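Local coordinates for protein UDP-galactopyranose mutase (PDB 3HDQ) that probably interconverts UDP-galactopyranose and UDP-galactofuranose as a flavoenzyme, binding FAD and the UDP-sugar substrate in neighbouring pockets, at residues A[180-185]-A[325-330]; A[255-258]-A[263-266]. All blocks are in the same frame, centred on the assembly; numbering follows the deposited sequence.

Interaction 1: residues A[180-185]-A[325-330]; sequences TRKQWG and EYPRAE. With GDU (galactose-uridine-5'-diphosphate), chain K.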
loop_
_atom_site.group_PDB
_atom_site.type_symbol
_atom_site.label_atom_id
_atom_site.label_comp_id
_atom_site.label_asym_id
_atom_site.label_seq_id
_atom_site.Cartn_x
_atom_site.Cartn_y
_atom_site.Cartn_z
ATOM N N THR A 180 24.531 -24.260 -4.240
ATOM C CA THR A 180 24.261 -24.166 -5.661
ATOM C C THR A 180 23.324 -25.276 -6.149
ATOM O O THR A 180 22.314 -24.991 -6.797
ATOM C CB THR A 180 25.569 -24.156 -6.458
ATOM O OG1 THR A 180 26.414 -23.113 -5.951
ATOM C CG2 THR A 180 25.300 -23.911 -7.935
ATOM N N ARG A 181 23.633 -26.525 -5.819
ATOM C CA ARG A 181 22.771 -27.637 -6.211
ATOM C C ARG A 181 21.358 -27.391 -5.731
ATOM O O ARG A 181 20.393 -27.608 -6.475
ATOM C CB ARG A 181 23.283 -28.969 -5.649
ATOM C CG ARG A 181 24.585 -29.468 -6.296
ATOM C CD ARG A 181 25.073 -30.809 -5.709
ATOM N NE ARG A 181 26.226 -31.308 -6.455
ATOM C CZ ARG A 181 26.835 -32.470 -6.228
ATOM N NH1 ARG A 181 26.407 -33.266 -5.260
ATOM N NH2 ARG A 181 27.874 -32.835 -6.977
ATOM N N LYS A 182 21.237 -26.928 -4.488
ATOM C CA LYS A 182 19.922 -26.696 -3.889
ATOM C C LYS A 182 19.187 -25.508 -4.546
ATOM O O LYS A 182 18.015 -25.618 -4.900
ATOM C CB LYS A 182 20.049 -26.511 -2.376
ATOM C CG LYS A 182 18.729 -26.540 -1.629
ATOM C CD LYS A 182 18.928 -26.799 -0.126
ATOM C CE LYS A 182 19.713 -25.685 0.552
ATOM N NZ LYS A 182 19.871 -25.941 2.013
ATOM N N GLN A 183 19.898 -24.399 -4.733
ATOM C CA GLN A 183 19.339 -23.189 -5.336
ATOM C C GLN A 183 18.898 -23.350 -6.796
ATOM O O GLN A 183 17.823 -22.887 -7.174
ATOM C CB GLN A 183 20.332 -22.022 -5.215
ATOM C CG GLN A 183 19.950 -20.757 -5.997
ATOM C CD GLN A 183 18.615 -20.143 -5.565
ATOM O OE1 GLN A 183 17.977 -20.604 -4.624
ATOM N NE2 GLN A 183 18.202 -19.093 -6.254
ATOM N N TRP A 184 19.718 -24.002 -7.611
ATOM C CA TRP A 184 19.449 -24.064 -9.055
ATOM C C TRP A 184 18.897 -25.395 -9.546
ATOM O O TRP A 184 18.296 -25.474 -10.620
ATOM C CB TRP A 184 20.714 -23.743 -9.829
ATOM C CG TRP A 184 21.231 -22.408 -9.502
ATOM C CD1 TRP A 184 22.167 -22.100 -8.562
ATOM C CD2 TRP A 184 20.831 -21.175 -10.096
ATOM N NE1 TRP A 184 22.387 -20.747 -8.539
ATOM C CE2 TRP A 184 21.577 -20.153 -9.470
ATOM C CE3 TRP A 184 19.914 -20.831 -11.094
ATOM C CZ2 TRP A 184 21.443 -18.810 -9.820
ATOM C CZ3 TRP A 184 19.776 -19.492 -11.437
ATOM C CH2 TRP A 184 20.539 -18.503 -10.803
ATOM N N GLY A 185 19.105 -26.445 -8.764
ATOM C CA GLY A 185 18.757 -27.777 -9.214
ATOM C C GLY A 185 19.787 -28.236 -10.225
ATOM O O GLY A 185 19.557 -29.195 -10.953
ATOM N N GLU A 325 13.390 -19.205 2.383
ATOM C CA GLU A 325 13.253 -19.390 0.940
ATOM C C GLU A 325 13.488 -20.829 0.480
ATOM O O GLU A 325 14.546 -21.411 0.723
ATOM C CB GLU A 325 14.222 -18.486 0.181
ATOM C CG GLU A 325 13.954 -17.018 0.289
ATOM C CD GLU A 325 15.104 -16.209 -0.266
ATOM O OE1 GLU A 325 15.751 -15.498 0.526
ATOM O OE2 GLU A 325 15.380 -16.307 -1.484
ATOM N N TYR A 326 12.503 -21.381 -0.218
ATOM C CA TYR A 326 12.642 -22.690 -0.845
ATOM C C TYR A 326 12.727 -22.555 -2.373
ATOM O O TYR A 326 11.796 -22.068 -3.010
ATOM C CB TYR A 326 11.457 -23.584 -0.472
ATOM C CG TYR A 326 11.265 -23.787 1.019
ATOM C CD1 TYR A 326 10.821 -22.749 1.835
ATOM C CD2 TYR A 326 11.513 -25.023 1.610
ATOM C CE1 TYR A 326 10.642 -22.935 3.204
ATOM C CE2 TYR A 326 11.336 -25.221 2.980
ATOM C CZ TYR A 326 10.898 -24.175 3.772
ATOM O OH TYR A 326 10.719 -24.368 5.131
ATOM N N PRO A 327 13.848 -22.988 -2.964
ATOM C CA PRO A 327 14.023 -23.004 -4.426
ATOM C C PRO A 327 12.947 -23.842 -5.106
ATOM O O PRO A 327 12.659 -24.944 -4.640
ATOM C CB PRO A 327 15.384 -23.677 -4.611
ATOM C CG PRO A 327 16.102 -23.447 -3.315
ATOM C CD PRO A 327 15.027 -23.501 -2.255
ATOM N N ARG A 328 12.364 -23.323 -6.185
ATOM C CA ARG A 328 11.334 -24.044 -6.930
ATOM C C ARG A 328 11.622 -24.056 -8.434
ATOM O O ARG A 328 12.048 -23.057 -9.008
ATOM C CB ARG A 328 9.955 -23.425 -6.673
ATOM C CG ARG A 328 9.436 -23.614 -5.261
ATOM C CD ARG A 328 9.043 -25.065 -4.984
ATOM N NE ARG A 328 8.679 -25.282 -3.581
ATOM C CZ ARG A 328 9.411 -25.972 -2.706
ATOM N NH1 ARG A 328 10.549 -26.527 -3.094
ATOM N NH2 ARG A 328 9.008 -26.116 -1.443
ATOM N N ALA A 329 11.381 -25.191 -9.075
ATOM C CA ALA A 329 11.461 -25.245 -10.529
ATOM C C ALA A 329 10.266 -24.524 -11.163
ATOM O O ALA A 329 10.357 -24.008 -12.275
ATOM C CB ALA A 329 11.509 -26.683 -10.989
ATOM N N GLU A 330 9.155 -24.479 -10.434
ATOM C CA GLU A 330 7.884 -24.032 -10.977
ATOM C C GLU A 330 7.379 -22.786 -10.249
ATOM O O GLU A 330 7.528 -22.678 -9.035
ATOM C CB GLU A 330 6.860 -25.153 -10.802
ATOM C CG GLU A 330 6.091 -25.513 -12.043
ATOM C CD GLU A 330 6.727 -26.665 -12.802
ATOM O OE1 GLU A 330 6.056 -27.711 -12.960
ATOM O OE2 GLU A 330 7.897 -26.530 -13.231
HETATM N N1 GDU K . 26.480 -19.182 -3.359
HETATM C C2 GDU K . 26.743 -20.149 -2.611
HETATM N N3 GDU K . 26.825 -20.360 -1.367
HETATM C C4 GDU K . 26.546 -19.270 -0.630
HETATM C C5 GDU K . 26.205 -18.018 -1.346
HETATM C C6 GDU K . 26.179 -18.030 -2.693
HETATM O O2 GDU K . 27.014 -21.329 -3.354
HETATM O O4 GDU K . 26.547 -19.317 0.599
HETATM C C1D GDU K . 26.436 -19.253 -4.792
HETATM C C2D GDU K . 25.158 -19.814 -5.460
HETATM O O2D GDU K . 25.418 -20.394 -6.733
HETATM C C3D GDU K . 24.321 -18.555 -5.560
HETATM C C4D GDU K . 25.389 -17.605 -6.098
HETATM O O4D GDU K . 26.604 -17.977 -5.439
HETATM O O3D GDU K . 23.217 -18.736 -6.443
HETATM C C5D GDU K . 25.029 -16.127 -6.121
HETATM O O5D GDU K . 24.850 -15.790 -4.733
HETATM P PA GDU K . 23.825 -14.665 -4.251
HETATM O O1A GDU K . 24.127 -14.355 -2.825
HETATM O O2A GDU K . 24.057 -13.462 -5.066
HETATM O O3A GDU K . 22.335 -15.212 -4.305
HETATM P PB GDU K . 21.082 -14.263 -4.493
HETATM O O1B GDU K . 19.974 -15.248 -4.510
HETATM O O2B GDU K . 21.003 -13.495 -5.760
HETATM O O3B GDU K . 20.810 -13.298 -3.238
HETATM C "C1'" GDU K . 20.031 -12.098 -3.063
HETATM C "C2'" GDU K . 20.873 -10.884 -3.508
HETATM C "C3'" GDU K . 22.247 -11.046 -2.819
HETATM C "C4'" GDU K . 22.037 -10.838 -1.289
HETATM C "C5'" GDU K . 20.910 -11.795 -0.809
HETATM C "C6'" GDU K . 20.403 -11.487 0.628
HETATM O "O2'" GDU K . 20.949 -10.787 -4.943
HETATM O "O3'" GDU K . 23.176 -10.097 -3.391
HETATM O "O4'" GDU K . 21.685 -9.455 -1.072
HETATM O "O5'" GDU K . 19.737 -11.986 -1.649
HETATM O "O6'" GDU K . 20.992 -12.356 1.625
#
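Q183 meets the ring of P327 because its CG stands anti to the backbone N (chi1 171°) and its chain then bends at chi2 (60°). Although its CB is directed away from strand 320-336, the bend carries the amide oxygen back, and OE1 of Q183 lies 3.6 Å from CG of P327. The two side chains cross obliquely. From the helix backbone, O of K182 approaches CB of P327 to 3.3 Å, and O of Q183 lies 3.6 Å from the same CB. No hydrogen bond links 180-185 to 325-330: the pyrrolidine ring offers only C-H groups to the carbonyls at the end of the helix, a place where a compact apolar residue fits well. Those carbonyls are served instead by R275, which bonds to O of Q183 and, weakly, to O of K182. G185, the first residue to leave the helix, has a positive phi that glycine adopts easily.

The same helical turn also faces UDP-galactose. NE1 of W184 donates at 3.0 Å, with a somewhat bent angle of 144°, to O3D of the ligand ribose, which meets the indole at its edge, near the ring plane. One turn earlier, OG1 of T180 accepts from O2D of the ligand at 3.0 Å and is also bonded to O of F176; T180 and W184 thus each hold one ribose hydroxyl. CG of Q183 lies 3.5 Å above one face of the W184 indole, toward its rim.

K182 extends beside the contact to the carbonyls of Y297, Y301 and Y303. P327 also touches T304 and R275. Through P327 the last turn of helix 159-184 rests on strand 320-336, which is flanked in the mixed sheet by strands 274-284 and 305-308.

Interaction 2: residues A[255-258]-A[263-266]; sequences MIYT and AFFD. With FAD (flavin-adenine dinucleotide), chain L.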
loop_
_atom_site.group_PDB
_atom_site.type_symbol
_atom_site.label_atom_id
_atom_site.label_comp_id
_atom_site.label_asym_id
_atom_site.label_seq_id
_atom_site.Cartn_x
_atom_site.Cartn_y
_atom_site.Cartn_z
ATOM N N MET A 255 5.711 0.312 -26.649
ATOM C CA MET A 255 5.666 -0.580 -25.496
ATOM C C MET A 255 7.050 -0.798 -24.888
ATOM O O MET A 255 8.046 -0.985 -25.603
ATOM C CB MET A 255 5.032 -1.940 -25.841
ATOM C CG MET A 255 5.050 -2.901 -24.658
ATOM S SD MET A 255 4.423 -4.575 -24.913
ATOM C CE MET A 255 2.664 -4.256 -24.997
ATOM N N ILE A 256 7.098 -0.750 -23.559
ATOM C CA ILE A 256 8.278 -1.139 -22.805
ATOM C C ILE A 256 7.898 -2.385 -22.015
ATOM O O ILE A 256 7.005 -2.336 -21.184
ATOM C CB ILE A 256 8.766 0.007 -21.890
ATOM C CG1 ILE A 256 9.253 1.176 -22.755
ATOM C CG2 ILE A 256 9.898 -0.463 -20.969
ATOM C CD1 ILE A 256 9.869 2.303 -21.993
ATOM N N TYR A 257 8.553 -3.506 -22.313
ATOM C CA TYR A 257 8.216 -4.789 -21.699
ATOM C C TYR A 257 9.316 -5.229 -20.720
ATOM O O TYR A 257 10.503 -5.199 -21.057
ATOM C CB TYR A 257 7.958 -5.862 -22.786
ATOM C CG TYR A 257 7.585 -7.235 -22.249
ATOM C CD1 TYR A 257 6.286 -7.525 -21.861
ATOM C CD2 TYR A 257 8.540 -8.240 -22.131
ATOM C CE1 TYR A 257 5.949 -8.777 -21.358
ATOM C CE2 TYR A 257 8.220 -9.485 -21.648
ATOM C CZ TYR A 257 6.927 -9.755 -21.254
ATOM O OH TYR A 257 6.610 -11.014 -20.765
ATOM N N THR A 258 8.918 -5.617 -19.508
ATOM C CA THR A 258 9.878 -6.013 -18.471
ATOM C C THR A 258 9.559 -7.402 -17.898
ATOM O O THR A 258 10.131 -7.823 -16.896
ATOM C CB THR A 258 9.996 -4.957 -17.333
ATOM O OG1 THR A 258 8.846 -5.001 -16.475
ATOM C CG2 THR A 258 10.157 -3.542 -17.914
ATOM N N ALA A 263 7.691 -15.740 -22.836
ATOM C CA ALA A 263 6.239 -15.580 -22.790
ATOM C C ALA A 263 5.752 -14.515 -23.754
ATOM O O ALA A 263 4.675 -14.643 -24.328
ATOM C CB ALA A 263 5.771 -15.247 -21.370
ATOM N N PHE A 264 6.536 -13.459 -23.928
ATOM C CA PHE A 264 6.126 -12.392 -24.831
ATOM C C PHE A 264 5.949 -12.950 -26.239
ATOM O O PHE A 264 5.053 -12.543 -26.976
ATOM C CB PHE A 264 7.142 -11.258 -24.829
ATOM C CG PHE A 264 6.730 -10.084 -25.658
ATOM C CD1 PHE A 264 5.962 -9.067 -25.108
ATOM C CD2 PHE A 264 7.101 -9.994 -26.988
ATOM C CE1 PHE A 264 5.577 -7.983 -25.877
ATOM C CE2 PHE A 264 6.718 -8.914 -27.758
ATOM C CZ PHE A 264 5.955 -7.910 -27.201
ATOM N N PHE A 265 6.808 -13.897 -26.599
ATOM C CA PHE A 265 6.774 -14.475 -27.926
ATOM C C PHE A 265 6.148 -15.874 -27.888
ATOM O O PHE A 265 6.533 -16.764 -28.648
ATOM C CB PHE A 265 8.184 -14.495 -28.530
ATOM C CG PHE A 265 8.744 -13.119 -28.805
ATOM C CD1 PHE A 265 9.754 -12.588 -28.010
ATOM C CD2 PHE A 265 8.259 -12.354 -29.860
ATOM C CE1 PHE A 265 10.266 -11.326 -28.263
ATOM C CE2 PHE A 265 8.772 -11.083 -30.122
ATOM C CZ PHE A 265 9.776 -10.572 -29.325
ATOM N N ASP A 266 5.181 -16.052 -26.993
ATOM C CA ASP A 266 4.364 -17.266 -26.942
ATOM C C ASP A 266 5.181 -18.561 -26.893
ATOM O O ASP A 266 4.765 -19.579 -27.448
ATOM C CB ASP A 266 3.395 -17.314 -28.133
ATOM C CG ASP A 266 2.338 -16.210 -28.086
ATOM O OD1 ASP A 266 1.932 -15.790 -26.978
ATOM O OD2 ASP A 266 1.901 -15.767 -29.172
HETATM P PA FAD L . 10.710 -7.319 -11.617
HETATM O O1A FAD L . 10.762 -6.907 -10.266
HETATM O O2A FAD L . 10.621 -8.720 -11.672
HETATM O O5B FAD L . 9.438 -6.675 -12.219
HETATM C C5B FAD L . 8.882 -7.015 -13.432
HETATM C C4B FAD L . 7.402 -6.870 -13.292
HETATM O O4B FAD L . 6.779 -7.184 -14.484
HETATM C C3B FAD L . 6.898 -7.870 -12.281
HETATM O O3B FAD L . 6.338 -7.271 -11.161
HETATM C C2B FAD L . 5.862 -8.650 -13.018
HETATM O O2B FAD L . 4.761 -8.831 -12.214
HETATM C C1B FAD L . 5.572 -7.786 -14.210
HETATM N N9A FAD L . 5.031 -8.566 -15.319
HETATM C C8A FAD L . 5.550 -9.643 -15.919
HETATM N N7A FAD L . 4.747 -10.055 -16.867
HETATM C C5A FAD L . 3.693 -9.256 -16.896
HETATM C C6A FAD L . 2.552 -9.212 -17.666
HETATM N N6A FAD L . 2.423 -9.974 -18.697
HETATM N N1A FAD L . 1.625 -8.255 -17.459
HETATM C C2A FAD L . 1.805 -7.343 -16.482
HETATM N N3A FAD L . 2.923 -7.387 -15.728
HETATM C C4A FAD L . 3.848 -8.325 -15.915
HETATM N N1 FAD L . 18.840 -7.142 -5.799
HETATM C C2 FAD L . 19.694 -6.398 -5.089
HETATM O O2 FAD L . 20.243 -5.452 -5.569
HETATM N N3 FAD L . 19.915 -6.732 -3.814
HETATM C C4 FAD L . 19.285 -7.796 -3.260
HETATM O O4 FAD L . 19.471 -8.104 -2.132
HETATM C C4X FAD L . 18.441 -8.539 -4.001
HETATM N N5 FAD L . 17.834 -9.606 -3.443
HETATM C C5X FAD L . 16.986 -10.347 -4.183
HETATM C C6 FAD L . 16.362 -11.424 -3.602
HETATM C C7 FAD L . 15.497 -12.182 -4.341
HETATM C C7M FAD L . 14.826 -13.344 -3.734
HETATM C C8 FAD L . 15.244 -11.862 -5.643
HETATM C C8M FAD L . 14.306 -12.722 -6.402
HETATM C C9 FAD L . 15.867 -10.775 -6.222
HETATM C C9A FAD L . 16.748 -10.011 -5.499
HETATM N N10 FAD L . 17.367 -8.927 -6.050
HETATM C C10 FAD L . 18.215 -8.207 -5.288
HETATM C "C1'" FAD L . 17.232 -8.598 -7.491
HETATM C "C2'" FAD L . 16.072 -7.679 -7.794
HETATM O "O2'" FAD L . 14.931 -8.364 -7.421
HETATM C "C3'" FAD L . 15.952 -7.327 -9.274
HETATM O "O3'" FAD L . 16.989 -6.609 -9.778
HETATM C "C4'" FAD L . 14.881 -6.321 -9.484
HETATM O "O4'" FAD L . 13.969 -6.554 -8.454
HETATM C "C5'" FAD L . 14.313 -6.529 -10.856
HETATM O "O5'" FAD L . 13.635 -5.450 -11.385
HETATM P P FAD L . 12.794 -5.659 -12.672
HETATM O O1P FAD L . 12.000 -4.516 -12.897
HETATM O O2P FAD L . 13.708 -5.815 -13.739
HETATM O O3P FAD L . 11.948 -6.958 -12.497
#
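F264 presses a ring edge against the face of Y257: its CD1 sits over the centre of the tyrosine ring, 3.6 Å from CD1 of Y257. The centroids are 4.8 Å apart and the planes are inclined at 55°, a tilted edge-to-face pair. CB of F264 adds a CH-pi contact over the same ring, 4.1 Å from its centroid. At the next ring carbon, CE1 of F264, SD of M255 comes to 3.7 Å, at the edge and near the ring plane, a Met-aromatic contact suited to a flexible, polarisable thioether.

Both aromatic groups have CG anti to the backbone N (chi1 -179° in Y257 and -176° in F264), which extends them toward each other. The Y257 hydroxyl bonds to O of P260 in the intervening loop, fixing the polar end of the ring. Farther out, Y243 touches both M255 and F264, and F361 packs edge-to-face with F264.

The helix ends in a Schellman motif with D266, at positive phi, as C-prime; one of its bonds runs from N of D266 to O of A263. On the strand side, OG1 of T258 bonds to O of V35 and lies 3.6 Å from O4B of the FAD ribose. The Y257-F264 pair and the Met-aromatic contact thus join strand 252-257, an inner strand of the parallel sheet between 30-35 and 359-361, to helix 261-264 in the Rossmann-like FAD-binding fold.

Interaction 2 is nested in the chain between the two segments of interaction 1, yet their centres lie 25 Å apart and they share no secondary-structure element. Interaction 1 is the more deeply buried and joins a helix end to the mixed sheet on the substrate side; interaction 2 is partly buried and joins a strand of the parallel sheet to a short helix near the adenosine half of FAD. Their chemistry follows these settings. One sets a proline ring against helix carbonyls, while T180 and W184 of the same helix end bind the substrate ribose; the other relies on aromatic and sulfur contacts.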